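Local coordinates for protein putative transcriptional regulator, IclR family (Arthrobacter aurescens, PDB 3OBF) that is probably a DNA-binding transcription factor, represented here by its C-terminal, GAF-related IclR domain rather than the DNA-binding part, at residues 72-75 and 76-79. Sequence-based numbering, arbitrary orientation.
Sequences NEDR and VRQL
R77 spreads its guanidinium between two acids of the preceding helical turn, giving one terminal nitrogen to each. NH1 meets OD1 of D74 at 2.9 Å, the oxygen lying at the guanidinium edge and in its plane, while the two side chains run alongside each other. NH2 reaches OE2 of E73 at 2.8 Å, but the N-H points poorly at that oxygen (117°) and the hydrogen bond within this salt bridge is weak, with the carboxylate standing almost perpendicular to the guanidinium. R77 gets there by leaving CB with CG anti to its carbonyl carbon (chi1 -72°) and then staying extended to NE, which carries the charge back toward the start of the helix. The other carboxylate oxygen of E73 pairs with K103 of helix 92-108, so this acid also ties the two helices together.

R75 turns the other way along the helix. Bent at chi2 (57°), its chain swings the guanidinium over L79, whose CD2 sits under one face, off-centre, 3.8 Å from CZ of R75. A water accepts from NH1 of R75 (2.7 Å) and donates to OE1 of Q78 (2.6 Å), bridging an i/i+3 pair across one turn. V76 and L79 are buried, both packing on L68 of helix 62-69.

N72 caps the first turn: its OD1 accepts from the backbone N of D74 at 2.9 Å, with the donor above the amide plane. Four i to i+4 backbone bonds, from V76 N to N72 O through L79 N to R75 O, complete an Asn N-capped amphipathic alpha-helix, with a salt-bridge network of i/i+3 and i/i+4 pairs on its first turns.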
loop_
_atom_site.group_PDB
_atom_site.type_symbol
_atom_site.label_atom_id
_atom_site.label_comp_id
_atom_site.label_asym_id
_atom_site.label_seq_id
_atom_site.Cartn_x
_atom_site.Cartn_y
_atom_site.Cartn_z
ATOM N N ASN A 72 16.246 0.999 3.899
ATOM C CA ASN A 72 17.299 0.164 4.387
ATOM C C ASN A 72 16.774 -0.618 5.633
ATOM O O ASN A 72 15.971 -0.085 6.411
ATOM C CB ASN A 72 18.465 1.109 4.716
ATOM C CG ASN A 72 19.573 0.430 5.365
ATOM O OD1 ASN A 72 19.540 0.217 6.575
ATOM N ND2 ASN A 72 20.600 0.090 4.596
ATOM N N GLU A 73 17.188 -1.885 5.771
ATOM C CA GLU A 73 16.786 -2.752 6.904
ATOM C C GLU A 73 16.928 -2.063 8.243
ATOM O O GLU A 73 16.019 -2.084 9.062
ATOM C CB GLU A 73 17.588 -4.061 6.938
ATOM C CG GLU A 73 16.866 -5.236 6.250
ATOM C CD GLU A 73 17.604 -6.585 6.322
ATOM O OE1 GLU A 73 17.322 -7.439 5.436
ATOM O OE2 GLU A 73 18.454 -6.794 7.236
ATOM N N ASP A 74 18.068 -1.422 8.443
ATOM C CA ASP A 74 18.374 -0.765 9.711
ATOM C C ASP A 74 17.457 0.401 9.987
ATOM O O ASP A 74 17.100 0.632 11.119
ATOM C CB ASP A 74 19.850 -0.353 9.724
ATOM C CG ASP A 74 20.750 -1.451 9.136
ATOM O OD1 ASP A 74 21.230 -2.316 9.922
ATOM O OD2 ASP A 74 20.903 -1.492 7.872
ATOM N N ARG A 75 17.065 1.120 8.944
ATOM C CA ARG A 75 16.063 2.162 9.052
ATOM C C ARG A 75 14.699 1.565 9.461
ATOM O O ARG A 75 13.962 2.145 10.266
ATOM C CB ARG A 75 15.958 2.944 7.728
ATOM C CG ARG A 75 14.847 4.058 7.672
ATOM C CD ARG A 75 14.963 5.139 8.779
ATOM N NE ARG A 75 14.014 6.227 8.512
ATOM C CZ ARG A 75 13.598 7.126 9.407
ATOM N NH1 ARG A 75 14.044 7.069 10.650
ATOM N NH2 ARG A 75 12.708 8.076 9.063
ATOM N N VAL A 76 14.358 0.416 8.898
ATOM C CA VAL A 76 13.124 -0.245 9.295
ATOM C C VAL A 76 13.213 -0.609 10.789
ATOM O O VAL A 76 12.285 -0.305 11.569
ATOM C CB VAL A 76 12.784 -1.435 8.370
ATOM C CG1 VAL A 76 11.578 -2.211 8.880
ATOM C CG2 VAL A 76 12.536 -0.956 6.920
ATOM N N ARG A 77 14.347 -1.167 11.198
ATOM C CA ARG A 77 14.574 -1.500 12.614
ATOM C C ARG A 77 14.409 -0.286 13.539
ATOM O O ARG A 77 13.732 -0.347 14.573
ATOM C CB ARG A 77 15.970 -2.110 12.827
ATOM C CG ARG A 77 16.117 -3.526 12.291
ATOM C CD ARG A 77 17.538 -4.170 12.590
ATOM N NE ARG A 77 17.696 -5.359 11.740
ATOM C CZ ARG A 77 18.576 -5.479 10.731
ATOM N NH1 ARG A 77 19.452 -4.501 10.456
ATOM N NH2 ARG A 77 18.606 -6.599 10.002
ATOM N N GLN A 78 15.029 0.816 13.157
ATOM C CA GLN A 78 14.952 2.031 13.929
ATOM C C GLN A 78 13.528 2.570 14.047
ATOM O O GLN A 78 13.112 2.961 15.130
ATOM C CB GLN A 78 15.901 3.064 13.335
ATOM C CG GLN A 78 17.358 2.588 13.433
ATOM C CD GLN A 78 18.315 3.326 12.513
ATOM O OE1 GLN A 78 17.901 4.037 11.585
ATOM N NE2 GLN A 78 19.622 3.146 12.759
ATOM N N LEU A 79 12.789 2.588 12.943
ATOM C CA LEU A 79 11.385 2.998 12.939
ATOM C C LEU A 79 10.506 2.107 13.822
ATOM O O LEU A 79 9.597 2.585 14.500
ATOM C CB LEU A 79 10.830 3.021 11.499
ATOM C CG LEU A 79 11.262 4.219 10.647
ATOM C CD1 LEU A 79 10.929 3.977 9.188
ATOM C CD2 LEU A 79 10.582 5.512 11.145
HETATM O O HOH W 1 16.287 6.012 11.793
#